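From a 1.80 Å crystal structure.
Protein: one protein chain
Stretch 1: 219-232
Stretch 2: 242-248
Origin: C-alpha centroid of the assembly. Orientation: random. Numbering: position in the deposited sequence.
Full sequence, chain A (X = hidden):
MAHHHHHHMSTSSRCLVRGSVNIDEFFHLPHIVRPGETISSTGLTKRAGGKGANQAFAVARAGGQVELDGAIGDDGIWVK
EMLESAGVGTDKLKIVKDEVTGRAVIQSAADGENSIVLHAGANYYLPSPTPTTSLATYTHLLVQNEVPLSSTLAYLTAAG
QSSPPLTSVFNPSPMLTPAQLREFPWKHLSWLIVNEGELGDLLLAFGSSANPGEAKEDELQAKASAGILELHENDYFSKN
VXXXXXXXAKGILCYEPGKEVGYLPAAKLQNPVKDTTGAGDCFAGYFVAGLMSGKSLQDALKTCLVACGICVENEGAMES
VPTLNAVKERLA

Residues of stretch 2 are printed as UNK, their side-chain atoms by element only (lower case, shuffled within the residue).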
ATOM      1  N   GLU A 219     -19.194  19.735  29.086  1.00 66.84           N
ATOM      2  CA  GLU A 219     -18.694  18.434  29.514  1.00 48.98           C
ATOM      3  C   GLU A 219     -17.578  17.911  28.625  1.00 39.24           C
ATOM      4  O   GLU A 219     -16.999  16.852  28.914  1.00 39.19           O
ATOM      5  CB  GLU A 219     -19.847  17.441  29.515  1.00 55.78           C
ATOM      6  CG  GLU A 219     -19.850  16.463  30.639  1.00 65.39           C
ATOM      7  CD  GLU A 219     -21.257  16.021  30.973  1.00 74.72           C
ATOM      8  OE1 GLU A 219     -22.184  16.493  30.285  1.00 79.53           O
ATOM      9  OE2 GLU A 219     -21.439  15.214  31.911  1.00 74.73           O
ATOM     10  N   LEU A 220     -17.248  18.637  27.563  1.00 40.07           N
ATOM     11  CA  LEU A 220     -16.380  18.094  26.533  1.00 38.33           C
ATOM     12  C   LEU A 220     -14.965  17.877  27.046  1.00 39.06           C
ATOM     13  O   LEU A 220     -14.376  16.821  26.797  1.00 33.65           O
ATOM     14  CB  LEU A 220     -16.384  19.019  25.318  1.00 43.42           C
ATOM     15  CG  LEU A 220     -15.568  18.517  24.122  1.00 41.73           C
ATOM     16  CD1 LEU A 220     -15.841  17.038  23.830  1.00 37.68           C
ATOM     17  CD2 LEU A 220     -15.885  19.368  22.900  1.00 44.09           C
ATOM     18  N   GLN A 221     -14.401  18.859  27.764  1.00 34.32           N
ATOM     19  CA  GLN A 221     -13.041  18.697  28.278  1.00 38.92           C
ATOM     20  C   GLN A 221     -12.953  17.446  29.135  1.00 31.63           C
ATOM     21  O   GLN A 221     -12.039  16.630  28.973  1.00 33.49           O
ATOM     22  CB  GLN A 221     -12.608  19.930  29.086  1.00 35.80           C
ATOM     23  CG  GLN A 221     -11.141  19.846  29.512  1.00 41.12           C
ATOM     24  CD  GLN A 221     -10.715  20.901  30.511  1.00 44.70           C
ATOM     25  OE1 GLN A 221      -9.997  20.596  31.477  1.00 40.01           O
ATOM     26  NE2 GLN A 221     -11.129  22.163  30.280  1.00 37.14           N
ATOM     27  N   ALA A 222     -13.924  17.274  30.032  1.00 32.08           N
ATOM     28  CA  ALA A 222     -13.943  16.118  30.923  1.00 32.69           C
ATOM     29  C   ALA A 222     -14.092  14.809  30.150  1.00 36.35           C
ATOM     30  O   ALA A 222     -13.374  13.846  30.418  1.00 26.79           O
ATOM     31  CB  ALA A 222     -15.072  16.261  31.949  1.00 32.45           C
ATOM     32  N   LYS A 223     -15.061  14.735  29.223  1.00 27.65           N
ATOM     33  CA  LYS A 223     -15.316  13.477  28.518  1.00 26.19           C
ATOM     34  C   LYS A 223     -14.192  13.145  27.561  1.00 28.30           C
ATOM     35  O   LYS A 223     -13.833  11.967  27.390  1.00 25.54           O
ATOM     36  CB  LYS A 223     -16.634  13.556  27.735  1.00 28.14           C
ATOM     37  CG  LYS A 223     -17.875  13.671  28.578  1.00 34.48           C
ATOM     38  CD  LYS A 223     -18.158  12.389  29.318  1.00 40.34           C
ATOM     39  CE  LYS A 223     -19.467  12.522  30.097  1.00 56.87           C
ATOM     40  NZ  LYS A 223     -19.861  11.208  30.663  1.00 64.11           N
ATOM     41  N   ALA A 224     -13.653  14.165  26.878  1.00 23.00           N
ATOM     42  CA  ALA A 224     -12.541  13.900  25.970  1.00 21.77           C
ATOM     43  C   ALA A 224     -11.290  13.496  26.738  1.00 20.37           C
ATOM     44  O   ALA A 224     -10.529  12.647  26.263  1.00 24.50           O
ATOM     45  CB  ALA A 224     -12.264  15.125  25.093  1.00 25.08           C
ATOM     46  N   SER A 225     -11.072  14.070  27.932  1.00 21.29           N
ATOM     47  CA  SER A 225      -9.903  13.676  28.729  1.00 23.53           C
ATOM     48  C   SER A 225     -10.005  12.216  29.140  1.00 22.86           C
ATOM     49  O   SER A 225      -9.036  11.452  29.019  1.00 25.15           O
ATOM     50  CB  SER A 225      -9.776  14.549  29.981  1.00 24.59           C
ATOM     51  OG  SER A 225      -9.285  15.831  29.667  1.00 27.65           O
ATOM     52  N   ALA A 226     -11.173  11.821  29.658  1.00 24.77           N
ATOM     53  CA  ALA A 226     -11.402  10.421  30.002  1.00 26.00           C
ATOM     54  C   ALA A 226     -11.306   9.537  28.772  1.00 25.30           C
ATOM     55  O   ALA A 226     -10.767   8.425  28.840  1.00 26.40           O
ATOM     56  CB  ALA A 226     -12.764  10.244  30.702  1.00 24.17           C
ATOM     57  N   GLY A 227     -11.784  10.023  27.620  1.00 20.79           N
ATOM     58  CA  GLY A 227     -11.691   9.231  26.402  1.00 20.22           C
ATOM     59  C   GLY A 227     -10.253   8.999  25.969  1.00 22.11           C
ATOM     60  O   GLY A 227      -9.907   7.919  25.486  1.00 21.08           O
ATOM     61  N   ILE A 228      -9.392  10.003  26.144  1.00 21.29           N
ATOM     62  CA  ILE A 228      -7.970   9.815  25.840  1.00 20.59           C
ATOM     63  C   ILE A 228      -7.376   8.738  26.741  1.00 21.28           C
ATOM     64  O   ILE A 228      -6.657   7.838  26.285  1.00 21.76           O
ATOM     65  CB  ILE A 228      -7.208  11.138  26.002  1.00 20.78           C
ATOM     66  CG1 ILE A 228      -7.525  12.093  24.842  1.00 22.11           C
ATOM     67  CG2 ILE A 228      -5.700  10.872  26.061  1.00 19.82           C
ATOM     68  CD1 ILE A 228      -6.975  13.531  25.115  1.00 20.47           C
ATOM     69  N   LEU A 229      -7.657   8.824  28.037  1.00 18.33           N
ATOM     70  CA  LEU A 229      -7.091   7.848  28.970  1.00 21.61           C
ATOM     71  C   LEU A 229      -7.621   6.445  28.683  1.00 23.80           C
ATOM     72  O   LEU A 229      -6.891   5.450  28.815  1.00 24.44           O
ATOM     73  CB  LEU A 229      -7.389   8.250  30.420  1.00 21.30           C
ATOM     74  CG  LEU A 229      -6.743   9.548  30.907  1.00 21.73           C
ATOM     75  CD1 LEU A 229      -7.243   9.947  32.270  1.00 20.87           C
ATOM     76  CD2 LEU A 229      -5.201   9.382  30.918  1.00 28.19           C
ATOM     77  N   GLU A 230      -8.891   6.347  28.297  1.00 21.62           N
ATOM     78  CA  GLU A 230      -9.478   5.064  27.932  1.00 21.61           C
ATOM     79  C   GLU A 230      -8.834   4.499  26.669  1.00 25.08           C
ATOM     80  O   GLU A 230      -8.506   3.300  26.592  1.00 24.09           O
ATOM     81  CB  GLU A 230     -10.986   5.221  27.719  1.00 24.38           C
ATOM     82  CG  GLU A 230     -11.602   3.888  27.356  1.00 28.78           C
ATOM     83  CD  GLU A 230     -13.117   3.853  27.379  1.00 31.76           C
ATOM     84  OE1 GLU A 230     -13.763   4.819  27.862  1.00 31.88           O
ATOM     85  OE2 GLU A 230     -13.654   2.819  26.910  1.00 29.38           O
ATOM     86  N   LEU A 231      -8.658   5.355  25.671  1.00 19.94           N
ATOM     87  CA  LEU A 231      -8.026   4.939  24.428  1.00 18.96           C
ATOM     88  C   LEU A 231      -6.635   4.410  24.707  1.00 19.82           C
ATOM     89  O   LEU A 231      -6.255   3.353  24.196  1.00 23.01           O
ATOM     90  CB  LEU A 231      -7.998   6.112  23.445  1.00 20.23           C
ATOM     91  CG  LEU A 231      -7.410   5.853  22.064  1.00 25.56           C
ATOM     92  CD1 LEU A 231      -8.146   4.697  21.396  1.00 24.24           C
ATOM     93  CD2 LEU A 231      -7.470   7.122  21.169  1.00 23.73           C
ATOM     94  N   HIS A 232      -5.886   5.097  25.582  1.00 18.21           N
ATOM     95  CA  HIS A 232      -4.533   4.672  25.910  1.00 23.50           C
ATOM     96  C   HIS A 232      -4.492   3.224  26.364  1.00 25.16           C
ATOM     97  O   HIS A 232      -3.575   2.484  25.999  1.00 23.96           O
ATOM     98  CB  HIS A 232      -3.954   5.576  27.012  1.00 23.95           C
ATOM     99  CG  HIS A 232      -2.644   5.102  27.559  1.00 26.00           C
ATOM    100  ND1 HIS A 232      -1.480   5.148  26.816  1.00 23.12           N
ATOM    101  CD2 HIS A 232      -2.296   4.610  28.777  1.00 25.30           C
ATOM    102  CE1 HIS A 232      -0.476   4.700  27.550  1.00 24.70           C
ATOM    103  NE2 HIS A 232      -0.947   4.346  28.737  1.00 28.86           N
ATOM    104  N   UNK A 242       1.270   9.032  21.804  1.00 19.64           N
ATOM    105  CA  UNK A 242       0.777  10.272  22.383  1.00 18.92           C
ATOM    106  C   UNK A 242      -0.452  10.755  21.625  1.00 23.58           C
ATOM    107  O   UNK A 242      -0.642  10.447  20.448  1.00 23.49           O
ATOM    108  N   UNK A 243      -1.321  11.499  22.308  1.00 20.61           N
ATOM    109  CA  UNK A 243      -2.585  11.935  21.710  1.00 19.72           C
ATOM    110  C   UNK A 243      -2.753  13.442  21.885  1.00 19.23           C
ATOM    111  O   UNK A 243      -2.607  13.967  22.994  1.00 21.56           O
ATOM    112  c   UNK A 243      -4.458   8.785  23.014  1.00 26.18           C
ATOM    113  c   UNK A 243      -5.111  11.781  21.760  1.00 23.21           C
ATOM    114  c   UNK A 243      -3.706   9.690  22.019  1.00 28.70           C
ATOM    115  c   UNK A 243      -3.797  11.196  22.314  1.00 24.76           C
ATOM    116  N   UNK A 244      -3.064  14.127  20.784  1.00 23.67           N
ATOM    117  CA  UNK A 244      -3.522  15.515  20.794  1.00 25.08           C
ATOM    118  C   UNK A 244      -4.976  15.469  20.355  1.00 22.04           C
ATOM    119  O   UNK A 244      -5.269  14.949  19.274  1.00 23.35           O
ATOM    120  c   UNK A 244      -0.852  16.922  21.466  1.00 26.83           C
ATOM    121  c   UNK A 244      -2.725  16.398  19.821  1.00 31.00           C
ATOM    122  c   UNK A 244      -1.216  16.400  20.121  1.00 28.72           C
ATOM    123  c   UNK A 244      -3.277  17.824  19.853  1.00 33.99           C
ATOM    124  N   UNK A 245      -5.886  15.968  21.181  1.00 25.47           N
ATOM    125  CA  UNK A 245      -7.296  16.044  20.796  1.00 24.73           C
ATOM    126  C   UNK A 245      -7.705  17.513  20.744  1.00 23.40           C
ATOM    127  O   UNK A 245      -7.759  18.184  21.783  1.00 28.31           O
ATOM    128  c   UNK A 245      -8.191  15.259  21.766  1.00 22.29           C
ATOM    129  s   UNK A 245      -9.920  15.259  21.215  1.00 24.97           S
ATOM    130  N   UNK A 246      -7.971  18.025  19.544  1.00 26.07           N
ATOM    131  CA  UNK A 246      -8.449  19.391  19.423  1.00 25.98           C
ATOM    132  C   UNK A 246      -9.928  19.430  19.786  1.00 35.06           C
ATOM    133  O   UNK A 246     -10.683  18.504  19.472  1.00 29.25           O
ATOM    134  o   UNK A 246      -8.932  19.146  17.060  1.00 30.79           O
ATOM    135  c   UNK A 246      -8.211  19.935  18.009  1.00 31.62           C
ATOM    136  c   UNK A 246      -6.732  19.833  17.662  1.00 31.47           C
ATOM    137  N   UNK A 247     -10.330  20.474  20.510  1.00 28.64           N
ATOM    138  CA  UNK A 247     -11.721  20.663  20.893  1.00 28.94           C
ATOM    139  C   UNK A 247     -12.264  21.967  20.322  1.00 33.83           C
ATOM    140  O   UNK A 247     -13.065  22.638  20.969  1.00 41.25           O
ATOM    141  c   UNK A 247     -11.833  18.133  22.880  1.00 29.53           C
ATOM    142  c   UNK A 247     -11.242  19.503  23.236  1.00 30.74           C
ATOM    143  c   UNK A 247     -11.343  19.772  24.758  1.00 30.25           C
ATOM    144  c   UNK A 247     -11.889  20.637  22.414  1.00 27.23           C
ATOM    145  N   UNK A 248     -11.824  22.346  19.122  1.00 47.72           N
ATOM    146  CA  UNK A 248     -12.333  23.560  18.485  1.00 48.43           C
ATOM    147  C   UNK A 248     -12.001  24.805  19.299  1.00 54.53           C
ATOM    148  O   UNK A 248     -10.895  24.965  19.830  1.00 57.82           O
TER

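Position 242 has backbone atoms and no side-chain atoms. It opens the strand and touches nothing on stretch 1. With no CB, it is Gly 242.

Position 243 carries four carbons. The side chain forks at the first, and one arm is two carbons long. The end carbon of that arm touches Ile 228 and Leu 231. The beta branching with an ethyl arm marks an isoleucine, so this is Ile 243. Its CA-to-CB bond points toward the helix. Its CD1 lies 3.9 Å from CG2 of Ile 228 and 3.9 Å from CD2 of Leu 231. One methyl thus meets two residues of the helix. Chi1 is m and chi2 is t.

Position 244 again has four carbons, forked at the first, with one arm two carbons long. Its CA-to-CB bond points away from the helix, in keeping with the alternation of a strand, and it makes no contact with stretch 1. It is Ile 244. Here chi1 and chi2 are both m.

Position 245 has one carbon followed by one sulfur, without a branch. The carbon, CB, lies 4.0 Å from CD1 of Ile 228. A single carbon ending in sulfur is cysteine, so this is Cys 245. Its CA-to-CB bond points toward the helix, and chi1 is t. The contact is apolar.

Position 246 has one carbon that carries an oxygen and a second carbon. It does not reach stretch 1. The branched hydroxyl side chain is that of Thr 246. Its OG1 is hydrogen-bonded elsewhere in the structure.

Position 247 has four carbons, forked at the second. The ends of the fork touch Leu 220, Gln 221 and Ala 224. The fork beyond CB identifies Leu 247. It follows the strand, and its CA-to-CB bond still points toward the helix. CD2 packs 3.8 Å from CB of Ala 224 and 4.0 Å from CG of Leu 220. CD1 lies 4.1 Å from CA of Gln 221, so this methyl reaches the helix backbone.

Position 248 has no side-chain atoms and no contact with the helix. Its phi is positive, at 63°, which favours glycine. It is Gly 248.

The helix and strand run nearly antiparallel, at 155°, with axes 9.8 Å apart at their closest. Leu 220 therefore lies near Leu 247, Ala 224 near Cys 245, and Ile 228 near Ile 243. Ala 224 faces Cys 245 in register, but its contact within 4.5 Å is with Leu 247, while Ile 228 reaches both Ile 243 and Cys 245. No hydrogen bond crosses between the stretches. Apolar packing holds the contact, which buries 364 Å² over both sides.

Stretch 2 242-248: GIICTLG
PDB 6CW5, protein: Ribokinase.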